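Local coordinates for protein mannosephosphate isomerase, putative (Archaeoglobus fulgidus, PDB 1ZX5) that probably catalyses the zinc-dependent interconversion of D-mannose 6-phosphate and D-fructose 6-phosphate, as in other type 1 mannose-6-phosphate isomerases, at residues Asn250-Ala255 against Tyr273-Pro278; Phe7-Gln12 against Glu265-His270; Leu184-Asn189 against Phe230-Val235; Ala241-Gly246 against Ile293-Leu298. All blocks are in the same frame, centred on the assembly; numbering follows the deposited sequence.

How the contacts relate
Three of the contacts lie in or against the five-stranded sheet of the C-terminal cupin domain. Contact 1 is pairing within that sheet, a buried run of backbone hydrogen bonds. Contacts 3 and 4 pack other sheets against it without direct hydrogen bonds: contact 3 is apolar and buried close to the centre of the chain, whereas contact 4 adds a charged arginine and a water to its aliphatic core. A salt bridge from Glu233 to Arg295 ties these two together. Contact 2, farthest from the centre and only partly buried, brings the N-terminal segment onto the cupin domain through two phenylalanines and a carboxylate, and adjoins contact 1 at Ile8 and Leu276.

Contact 1. Residues Asn250-Ala255 against Tyr273-Pro278; sequences NILYAA and YSCLVP. With EDO (1,2-ethanediol), chain C.
With CG1 of Ile251 anti to its carbonyl carbon and CG of Leu276 anti to its backbone N (chi1 171°), the two side chains cross obliquely; chi2 of Leu276 (72°) then sets its CD1 3.7 Å from Ile251 CG1. On the same face, Ser274 OG lies in the plane of the Tyr253 ring at its edge, 3.4 Å from Tyr253 CD1; this hydroxyl is hydrogen-bonded to Glu41. On the opposite face, beside Asn250 and Cys275, Leu252 CD1 meets Val277 CG2 at 3.9 Å, and Leu252 CB lies against Cys275 CB. Between the two faces the backbones pair antiparallel. Asn250 with Val277 and Leu252 with Cys275 are hydrogen-bonded pairs, the bond from Leu252 N to Cys275 O being 2.7 Å long. Ala254 N extends the pairing to Tyr273 O in an almost perfectly straight bond (179°, 3.0 Å). Past this end, Tyr253 OH donates to O2 of an ethanediol, probably from the crystallisation liquor, at 2.7 Å; O2 in turn donates to Ala255 O, and Trp24 also binds the diol. In the five-stranded sheet of the cupin domain, strand 274-277 is outermost and strand 250-256 separates it from strand 291-298. Helix 61-73 covers Leu276 through Met61, Leu64 and Leu72, while Phe284 of strand 283-288 packs on Leu252 and Val277.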
# COMPACT_ATOMS: atom_id res chain seq x y z
N ASN A 250 6.93 -8.66 -8.86
CA ASN A 250 6.51 -7.28 -9.07
C ASN A 250 4.97 -7.22 -9.13
O ASN A 250 4.30 -8.21 -9.47
CB ASN A 250 7.09 -6.70 -10.37
CG ASN A 250 8.59 -6.37 -10.29
OD1 ASN A 250 9.37 -7.02 -9.59
ND2 ASN A 250 8.99 -5.37 -11.02
N ILE A 251 4.44 -6.05 -8.81
CA ILE A 251 3.04 -5.71 -9.07
C ILE A 251 3.06 -4.38 -9.80
O ILE A 251 3.79 -3.47 -9.43
CB ILE A 251 2.18 -5.65 -7.75
CG1 ILE A 251 1.94 -7.07 -7.19
CG2 ILE A 251 0.83 -4.94 -8.00
CD1 ILE A 251 1.34 -7.12 -5.77
N LEU A 252 2.27 -4.28 -10.86
CA LEU A 252 2.15 -3.05 -11.64
C LEU A 252 0.80 -2.44 -11.37
O LEU A 252 -0.21 -3.14 -11.37
CB LEU A 252 2.26 -3.35 -13.14
CG LEU A 252 3.47 -4.14 -13.65
CD1 LEU A 252 3.28 -4.49 -15.14
CD2 LEU A 252 4.78 -3.37 -13.42
N TYR A 253 0.76 -1.12 -11.15
CA TYR A 253 -0.52 -0.43 -11.04
C TYR A 253 -0.59 0.65 -12.11
O TYR A 253 0.31 1.50 -12.20
CB TYR A 253 -0.73 0.16 -9.64
CG TYR A 253 -1.96 1.05 -9.59
CD1 TYR A 253 -3.25 0.49 -9.57
CD2 TYR A 253 -1.84 2.44 -9.62
CE1 TYR A 253 -4.39 1.30 -9.58
CE2 TYR A 253 -2.96 3.26 -9.61
CZ TYR A 253 -4.22 2.69 -9.60
OH TYR A 253 -5.33 3.50 -9.61
N ALA A 254 -1.65 0.65 -12.91
CA ALA A 254 -1.83 1.65 -13.96
C ALA A 254 -2.44 2.93 -13.38
O ALA A 254 -3.63 2.98 -13.12
CB ALA A 254 -2.71 1.09 -15.11
N ALA A 255 -1.61 3.93 -13.16
CA ALA A 255 -2.05 5.18 -12.54
C ALA A 255 -2.72 6.13 -13.53
O ALA A 255 -3.71 6.77 -13.19
CB ALA A 255 -0.88 5.87 -11.84
N TYR A 273 -6.27 -0.39 -12.46
CA TYR A 273 -6.10 -1.83 -12.32
C TYR A 273 -4.64 -2.21 -12.17
O TYR A 273 -3.74 -1.47 -12.59
CB TYR A 273 -6.75 -2.58 -13.49
CG TYR A 273 -8.27 -2.50 -13.45
CD1 TYR A 273 -9.02 -3.46 -12.78
CD2 TYR A 273 -8.95 -1.44 -14.06
CE1 TYR A 273 -10.42 -3.38 -12.72
CE2 TYR A 273 -10.33 -1.34 -14.02
CZ TYR A 273 -11.06 -2.32 -13.35
OH TYR A 273 -12.43 -2.22 -13.31
N SER A 274 -4.42 -3.38 -11.57
CA SER A 274 -3.11 -3.88 -11.25
C SER A 274 -2.87 -5.21 -11.92
O SER A 274 -3.79 -5.96 -12.26
CB SER A 274 -2.95 -4.09 -9.74
OG SER A 274 -3.09 -2.87 -9.07
N CYS A 275 -1.59 -5.54 -11.99
CA CYS A 275 -1.14 -6.72 -12.63
C CYS A 275 -0.02 -7.32 -11.77
O CYS A 275 0.87 -6.60 -11.31
CB CYS A 275 -0.62 -6.24 -13.99
SG CYS A 275 0.14 -7.38 -14.88
N LEU A 276 -0.07 -8.63 -11.53
CA LEU A 276 0.96 -9.34 -10.79
C LEU A 276 1.93 -10.04 -11.76
O LEU A 276 1.51 -10.83 -12.61
CB LEU A 276 0.32 -10.36 -9.83
CG LEU A 276 1.19 -11.39 -9.09
CD1 LEU A 276 2.02 -10.73 -8.00
CD2 LEU A 276 0.31 -12.50 -8.47
N VAL A 277 3.22 -9.73 -11.63
CA VAL A 277 4.25 -10.28 -12.49
C VAL A 277 5.14 -11.20 -11.66
O VAL A 277 5.87 -10.72 -10.79
CB VAL A 277 5.10 -9.17 -13.15
CG1 VAL A 277 6.10 -9.77 -14.16
CG2 VAL A 277 4.21 -8.07 -13.79
N PRO A 278 5.08 -12.52 -11.91
CA PRO A 278 5.98 -13.45 -11.21
C PRO A 278 7.45 -13.20 -11.53
O PRO A 278 7.78 -12.74 -12.63
CB PRO A 278 5.54 -14.84 -11.72
CG PRO A 278 4.15 -14.63 -12.28
CD PRO A 278 4.17 -13.22 -12.84
C1 EDO C . -4.92 8.37 -10.48
O1 EDO C . -6.30 8.75 -10.26
C2 EDO C . -4.68 6.97 -9.88
O2 EDO C . -5.09 5.96 -10.80

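Contact 2. Residues Phe7-Gln12 against Glu265-His270; sequences FIFQAQ and ETADLH
Phe7 and Phe9 bring their rings to strand 266-269 of the C-terminal cupin domain, so that the first residues of the chain are docked on a β-sheet formed some 250 residues later. Ala267 is the hub of the tightly packed part. Its CB lies 3.9 Å from Phe7 CD2 and 3.8 Å from Phe9 CZ, touching both aromatic side chains. Leu269 CD1 completes the apolar patch: it sits at the edge of the Phe9 ring and in its plane, 3.9 Å from Phe9 CE1. Backbone oxygen also borders that ring, with Asp268 O 3.4 Å from Phe9 CZ. Around the patch, Phe284 meets the Phe7 ring edge-to-face, and Cys275 touches both phenylalanines.

The looser side lies around Glu265, which is partly exposed and relies on polar links. Its CG stands between the backbone N and the carbonyl carbon (chi1 77°), and a bend at chi2 (-72°) swings CD round toward Phe7. The Glu265 and Phe7 side chains pass in opposite directions, with carboxylate and ring planes 64° apart. Glu265 OE1 accepts from Ser6 N. OE2 uses its syn lone pair to take the N-H of Phe7 in a bent bond of 3.0 Å, and a water whose link to OE2 is unusually short and doubtful donates to Phe7 O at 2.9 Å.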
# COMPACT_ATOMS: atom_id res chain seq x y z
N PHE A 7 1.74 -12.14 -16.74
CA PHE A 7 0.80 -11.18 -16.22
C PHE A 7 -0.43 -11.86 -15.63
O PHE A 7 -1.19 -12.52 -16.34
CB PHE A 7 0.39 -10.18 -17.31
CG PHE A 7 1.55 -9.63 -18.10
CD1 PHE A 7 2.54 -8.87 -17.48
CD2 PHE A 7 1.65 -9.87 -19.47
CE1 PHE A 7 3.62 -8.37 -18.21
CE2 PHE A 7 2.72 -9.37 -20.20
CZ PHE A 7 3.71 -8.61 -19.57
N ILE A 8 -0.60 -11.70 -14.32
CA ILE A 8 -1.71 -12.29 -13.59
C ILE A 8 -2.63 -11.17 -13.13
O ILE A 8 -2.18 -10.16 -12.58
CB ILE A 8 -1.20 -13.17 -12.41
CG1 ILE A 8 -0.39 -14.36 -12.96
CG2 ILE A 8 -2.37 -13.63 -11.50
CD1 ILE A 8 0.42 -15.12 -11.90
N PHE A 9 -3.92 -11.35 -13.38
CA PHE A 9 -4.92 -10.33 -13.09
C PHE A 9 -5.84 -10.79 -11.97
O PHE A 9 -5.95 -11.99 -11.73
CB PHE A 9 -5.69 -10.00 -14.38
CG PHE A 9 -4.83 -9.38 -15.43
CD1 PHE A 9 -4.57 -8.01 -15.41
CD2 PHE A 9 -4.22 -10.17 -16.42
CE1 PHE A 9 -3.74 -7.43 -16.37
CE2 PHE A 9 -3.39 -9.59 -17.37
CZ PHE A 9 -3.14 -8.22 -17.35
N GLN A 10 -6.46 -9.85 -11.26
CA GLN A 10 -7.52 -10.22 -10.31
C GLN A 10 -8.75 -10.63 -11.08
O GLN A 10 -9.12 -9.97 -12.04
CB GLN A 10 -7.89 -9.08 -9.36
CG GLN A 10 -6.83 -8.81 -8.33
CD GLN A 10 -7.34 -8.04 -7.12
OE1 GLN A 10 -8.27 -7.23 -7.20
NE2 GLN A 10 -6.71 -8.27 -6.01
N ALA A 11 -9.38 -11.72 -10.64
CA ALA A 11 -10.64 -12.21 -11.21
C ALA A 11 -11.84 -11.34 -10.83
O ALA A 11 -12.78 -11.18 -11.62
CB ALA A 11 -10.87 -13.64 -10.76
N GLN A 12 -11.81 -10.80 -9.61
CA GLN A 12 -12.88 -9.95 -9.08
C GLN A 12 -12.27 -8.85 -8.22
O GLN A 12 -11.18 -9.02 -7.68
CB GLN A 12 -13.92 -10.77 -8.27
CG GLN A 12 -13.35 -11.73 -7.22
CD GLN A 12 -14.41 -12.36 -6.30
OE1 GLN A 12 -15.43 -12.89 -6.76
NE2 GLN A 12 -14.16 -12.32 -5.00
N GLU A 265 3.38 -13.66 -22.89
CA GLU A 265 2.16 -13.46 -23.65
C GLU A 265 1.85 -11.96 -23.68
O GLU A 265 2.55 -11.17 -23.06
CB GLU A 265 1.01 -14.28 -23.03
CG GLU A 265 0.37 -13.70 -21.76
CD GLU A 265 1.25 -13.78 -20.48
OE1 GLU A 265 2.29 -14.48 -20.47
OE2 GLU A 265 0.86 -13.14 -19.47
N THR A 266 0.82 -11.57 -24.43
CA THR A 266 0.43 -10.17 -24.56
C THR A 266 -0.84 -9.96 -23.75
O THR A 266 -1.72 -10.83 -23.71
CB THR A 266 0.26 -9.78 -26.06
OG1 THR A 266 1.52 -9.97 -26.74
CG2 THR A 266 -0.15 -8.33 -26.25
N ALA A 267 -0.93 -8.83 -23.07
CA ALA A 267 -2.09 -8.50 -22.26
C ALA A 267 -2.25 -6.99 -22.29
O ALA A 267 -1.50 -6.29 -22.97
CB ALA A 267 -1.89 -8.98 -20.82
N ASP A 268 -3.24 -6.47 -21.58
CA ASP A 268 -3.31 -5.02 -21.42
C ASP A 268 -3.70 -4.64 -20.00
O ASP A 268 -4.08 -5.49 -19.20
CB ASP A 268 -4.18 -4.36 -22.50
CG ASP A 268 -5.66 -4.74 -22.40
OD1 ASP A 268 -6.06 -5.51 -21.52
OD2 ASP A 268 -6.44 -4.23 -23.23
N LEU A 269 -3.59 -3.35 -19.69
CA LEU A 269 -3.89 -2.88 -18.35
C LEU A 269 -4.53 -1.49 -18.42
O LEU A 269 -3.95 -0.55 -18.97
CB LEU A 269 -2.61 -2.86 -17.50
CG LEU A 269 -2.76 -2.59 -15.99
CD1 LEU A 269 -3.55 -3.70 -15.31
CD2 LEU A 269 -1.38 -2.43 -15.35
N HIS A 270 -5.73 -1.38 -17.86
CA HIS A 270 -6.45 -0.11 -17.82
C HIS A 270 -6.12 0.65 -16.55
O HIS A 270 -5.79 0.03 -15.53
CB HIS A 270 -7.97 -0.36 -17.88
CG HIS A 270 -8.43 -0.90 -19.18
ND1 HIS A 270 -9.01 -0.11 -20.15
CD2 HIS A 270 -8.40 -2.16 -19.69
CE1 HIS A 270 -9.30 -0.85 -21.21
NE2 HIS A 270 -8.95 -2.10 -20.95
O HOH W 1 -1.59 -12.65 -19.24

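Contact 3. Residues Leu184-Asn189 against Phe230-Val235; sequences LEVSSN and FGLEVV
Val186 and Phe230 slide past each other in opposite directions, which lays the phenylalanine ring alongside both the valine methyl and the backbone that follows it. Val186 CG1 lies 3.6 Å from Phe230 CD1 and is almost as close to CE1. The other branch, CG2, serves a different partner, meeting Leu232 CD2 at 4.0 Å; this pair too runs past each other in opposite senses. A single valine is thus gripped by two side chains of the facing strand, one at each methyl. Phe230 has its CG between the backbone N and the carbonyl carbon (chi1 57°). The ring atoms far from CB approach main-chain atoms of residues 186-188 obliquely: Phe230 CE1 is 3.2 Å from Val186 O, CZ is 3.7 Å from Ser187 CA, and CE2 is 3.8 Å from Ser188 N.

The two strands belong to different sheets. Strand 181-188 lies within the six-stranded sheet, and strand 230-237 within the five-stranded sheet of the C-terminal cupin domain, so the contact is a face-to-face junction between two β-sheets. The axes run nearly antiparallel, at 165°, but are 8.1 Å apart at their closest, and no hydrogen bond joins the segments. Each backbone pairs inside its own sheet, as when Val186 bonds to Ala120. Ile85 and Glu118 also touch Phe230, Ala120 touches Leu232, and Ile296 packs on Val186. Farther along the chain, Ser187 OG donates to Ser188 O at 2.9 Å, while Ser188 OG is bonded to Glu118 N.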
# COMPACT_ATOMS: atom_id res chain seq x y z
N LEU A 184 -1.97 5.17 -2.97
CA LEU A 184 -1.59 3.78 -3.06
C LEU A 184 -0.69 3.49 -1.86
O LEU A 184 0.35 4.15 -1.69
CB LEU A 184 -0.82 3.55 -4.36
CG LEU A 184 -0.20 2.17 -4.64
CD1 LEU A 184 -1.28 1.10 -4.72
CD2 LEU A 184 0.61 2.20 -5.92
N GLU A 185 -1.07 2.52 -1.03
CA GLU A 185 -0.29 2.17 0.17
C GLU A 185 0.26 0.75 0.10
O GLU A 185 -0.50 -0.23 0.15
CB GLU A 185 -1.12 2.40 1.47
CG GLU A 185 -1.57 3.85 1.65
CD GLU A 185 -2.26 4.16 2.99
OE1 GLU A 185 -2.18 3.36 3.95
OE2 GLU A 185 -2.89 5.25 3.06
N VAL A 186 1.58 0.63 -0.03
CA VAL A 186 2.23 -0.67 -0.04
C VAL A 186 2.78 -0.88 1.36
O VAL A 186 3.60 -0.09 1.84
CB VAL A 186 3.37 -0.75 -1.09
CG1 VAL A 186 3.97 -2.17 -1.13
CG2 VAL A 186 2.87 -0.34 -2.46
N SER A 187 2.31 -1.93 2.05
CA SER A 187 2.78 -2.20 3.40
C SER A 187 3.19 -3.66 3.57
O SER A 187 3.02 -4.47 2.67
CB SER A 187 1.71 -1.84 4.41
OG SER A 187 0.58 -2.70 4.29
N SER A 188 3.74 -3.97 4.75
CA SER A 188 3.83 -5.34 5.23
C SER A 188 2.46 -6.00 5.09
O SER A 188 1.43 -5.32 5.04
CB SER A 188 4.22 -5.37 6.71
OG SER A 188 5.32 -4.50 6.96
N ASN A 189 2.46 -7.33 5.03
CA ASN A 189 1.22 -8.07 4.97
C ASN A 189 0.58 -8.15 6.36
O ASN A 189 0.53 -9.21 6.99
CB ASN A 189 1.45 -9.47 4.37
CG ASN A 189 0.15 -10.20 4.12
OD1 ASN A 189 -0.91 -9.56 3.95
ND2 ASN A 189 0.20 -11.53 4.09
N PHE A 230 10.73 -3.63 0.50
CA PHE A 230 10.00 -3.40 -0.73
C PHE A 230 10.08 -1.94 -1.16
O PHE A 230 10.44 -1.06 -0.37
CB PHE A 230 8.53 -3.86 -0.59
CG PHE A 230 7.79 -3.20 0.54
CD1 PHE A 230 7.23 -1.92 0.38
CD2 PHE A 230 7.63 -3.85 1.77
CE1 PHE A 230 6.54 -1.31 1.43
CE2 PHE A 230 6.94 -3.25 2.82
CZ PHE A 230 6.40 -1.98 2.64
N GLY A 231 9.73 -1.67 -2.41
CA GLY A 231 9.68 -0.30 -2.88
C GLY A 231 8.67 -0.15 -4.00
O GLY A 231 8.06 -1.12 -4.44
N LEU A 232 8.54 1.08 -4.47
CA LEU A 232 7.65 1.42 -5.57
C LEU A 232 8.31 2.55 -6.35
O LEU A 232 9.02 3.38 -5.78
CB LEU A 232 6.27 1.84 -5.04
CG LEU A 232 6.15 3.13 -4.21
CD1 LEU A 232 5.99 4.36 -5.11
CD2 LEU A 232 4.96 3.03 -3.25
N GLU A 233 8.08 2.57 -7.66
CA GLU A 233 8.54 3.68 -8.52
C GLU A 233 7.52 3.92 -9.60
O GLU A 233 6.88 2.98 -10.08
CB GLU A 233 9.90 3.38 -9.16
CG GLU A 233 9.92 2.08 -9.99
CD GLU A 233 11.23 1.86 -10.73
OE1 GLU A 233 12.15 2.69 -10.59
OE2 GLU A 233 11.32 0.86 -11.48
N VAL A 234 7.36 5.19 -9.96
CA VAL A 234 6.49 5.57 -11.06
C VAL A 234 7.32 5.61 -12.34
O VAL A 234 8.32 6.32 -12.41
CB VAL A 234 5.82 6.95 -10.78
CG1 VAL A 234 4.93 7.39 -11.96
CG2 VAL A 234 5.00 6.90 -9.47
N VAL A 235 6.93 4.82 -13.34
CA VAL A 235 7.58 4.84 -14.65
C VAL A 235 6.73 5.66 -15.62
O VAL A 235 5.55 5.35 -15.82
CB VAL A 235 7.78 3.39 -15.19
CG1 VAL A 235 8.62 3.39 -16.51
CG2 VAL A 235 8.42 2.51 -14.12

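Contact 4. Residues Ala241-Gly246 against Ile293-Leu298; sequences AEIKTG and IVRIYL
The guanidinium of Arg295 is sandwiched between two groups on opposite faces. Lys244 O lies over one, 3.4 Å from Arg295 NH2 but at too poor an angle for a hydrogen bond; over the other, Tyr297 CD2 of the same strand stands 3.4 Å above the plane, offset toward the rim. The edge is polar. A water in the guanidinium plane accepts from Arg295 NH2 at 3.0 Å and donates to Thr245 O at the same length, bridging a carbonyl that also sits near the plane. At another point of the edge, NE forms a salt bridge to Glu233.

The stem of the arginine is equally engaged. The extended chi2 (-179°) carries Arg295 CD out onto Ile243 CG2, 3.6 Å away, the two side chains sliding past each other in opposite directions; a bend at chi3 (69°) then turns NE aside. Deeper in, Ile243 CD1 meets Ile293 CG2 at 4.3 Å. Strands 240-244 and 291-298 come from the two facing sheets of the cupin β-sandwich; their axes stay 10.2 Å apart and run in nearly the same direction, 17° from parallel.

Contact across the sandwich therefore passes from isoleucine packing inside to a charged group at its partly exposed margin. The positive charge is probably balanced chiefly by Glu233, with the carbonyls of Lys244 and Thr245 adding favourable electrostatics, the latter both directly and through the water.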
# COMPACT_ATOMS: atom_id res chain seq x y z
N ALA A 241 8.31 1.03 -23.37
CA ALA A 241 9.37 0.97 -22.38
C ALA A 241 9.57 -0.47 -21.95
O ALA A 241 8.61 -1.21 -21.72
CB ALA A 241 9.05 1.84 -21.17
N GLU A 242 10.84 -0.85 -21.83
CA GLU A 242 11.19 -2.15 -21.29
C GLU A 242 11.30 -2.07 -19.77
O GLU A 242 11.90 -1.14 -19.23
CB GLU A 242 12.50 -2.65 -21.90
CG GLU A 242 12.92 -4.00 -21.36
CD GLU A 242 14.07 -4.62 -22.11
OE1 GLU A 242 15.10 -3.94 -22.35
OE2 GLU A 242 13.95 -5.80 -22.47
N ILE A 243 10.74 -3.05 -19.09
CA ILE A 243 10.76 -3.07 -17.64
C ILE A 243 11.38 -4.38 -17.14
O ILE A 243 11.04 -5.45 -17.64
CB ILE A 243 9.33 -2.85 -17.07
CG1 ILE A 243 8.83 -1.44 -17.45
CG2 ILE A 243 9.28 -3.06 -15.53
CD1 ILE A 243 7.52 -1.06 -16.81
N LYS A 244 12.29 -4.28 -16.18
CA LYS A 244 12.93 -5.45 -15.56
C LYS A 244 12.32 -5.71 -14.20
O LYS A 244 12.16 -4.78 -13.41
CB LYS A 244 14.44 -5.22 -15.36
CG LYS A 244 15.17 -4.66 -16.55
CD LYS A 244 15.33 -5.70 -17.61
CE LYS A 244 16.49 -5.38 -18.53
NZ LYS A 244 16.76 -6.55 -19.42
N THR A 245 12.00 -6.96 -13.90
CA THR A 245 11.50 -7.33 -12.57
C THR A 245 12.61 -7.31 -11.51
O THR A 245 12.33 -7.05 -10.33
CB THR A 245 10.84 -8.72 -12.56
OG1 THR A 245 11.78 -9.71 -13.00
CG2 THR A 245 9.60 -8.76 -13.46
N GLY A 246 13.85 -7.58 -11.92
CA GLY A 246 14.96 -7.81 -11.01
C GLY A 246 14.97 -9.24 -10.46
O GLY A 246 15.66 -9.53 -9.49
N ILE A 293 2.88 4.23 -14.96
CA ILE A 293 2.64 2.91 -14.40
C ILE A 293 3.53 2.80 -13.15
O ILE A 293 4.68 3.21 -13.17
CB ILE A 293 2.88 1.79 -15.48
CG1 ILE A 293 2.35 0.42 -15.00
CG2 ILE A 293 4.36 1.73 -15.95
CD1 ILE A 293 2.18 -0.60 -16.14
N VAL A 294 2.96 2.29 -12.07
CA VAL A 294 3.70 2.13 -10.83
C VAL A 294 4.23 0.71 -10.77
O VAL A 294 3.47 -0.25 -10.91
CB VAL A 294 2.79 2.41 -9.59
CG1 VAL A 294 3.62 2.34 -8.29
CG2 VAL A 294 2.07 3.77 -9.73
N ARG A 295 5.54 0.58 -10.56
CA ARG A 295 6.14 -0.73 -10.35
C ARG A 295 6.41 -0.93 -8.85
O ARG A 295 7.15 -0.16 -8.24
CB ARG A 295 7.43 -0.87 -11.15
CG ARG A 295 7.97 -2.28 -11.17
CD ARG A 295 9.28 -2.39 -11.95
NE ARG A 295 10.40 -1.74 -11.28
CZ ARG A 295 11.32 -2.35 -10.54
NH1 ARG A 295 12.30 -1.63 -9.99
NH2 ARG A 295 11.29 -3.67 -10.35
N ILE A 296 5.82 -1.97 -8.28
CA ILE A 296 6.00 -2.33 -6.89
C ILE A 296 6.89 -3.57 -6.87
O ILE A 296 6.65 -4.51 -7.61
CB ILE A 296 4.62 -2.58 -6.18
CG1 ILE A 296 3.72 -1.35 -6.34
CG2 ILE A 296 4.80 -2.97 -4.70
CD1 ILE A 296 2.21 -1.61 -6.11
N TYR A 297 7.94 -3.56 -6.07
CA TYR A 297 8.92 -4.63 -6.12
C TYR A 297 9.38 -5.00 -4.71
O TYR A 297 9.33 -4.19 -3.79
CB TYR A 297 10.12 -4.24 -7.00
CG TYR A 297 10.74 -2.93 -6.60
CD1 TYR A 297 11.76 -2.88 -5.64
CD2 TYR A 297 10.28 -1.72 -7.14
CE1 TYR A 297 12.32 -1.68 -5.24
CE2 TYR A 297 10.85 -0.50 -6.76
CZ TYR A 297 11.86 -0.49 -5.81
OH TYR A 297 12.44 0.70 -5.41
N LEU A 298 9.83 -6.24 -4.58
CA LEU A 298 10.44 -6.72 -3.34
C LEU A 298 11.92 -6.37 -3.36
O LEU A 298 12.53 -6.25 -4.42
CB LEU A 298 10.22 -8.22 -3.18
CG LEU A 298 8.77 -8.71 -3.26
CD1 LEU A 298 8.72 -10.22 -3.05
CD2 LEU A 298 7.84 -7.97 -2.27
O HOH W 2 13.46 -4.86 -8.70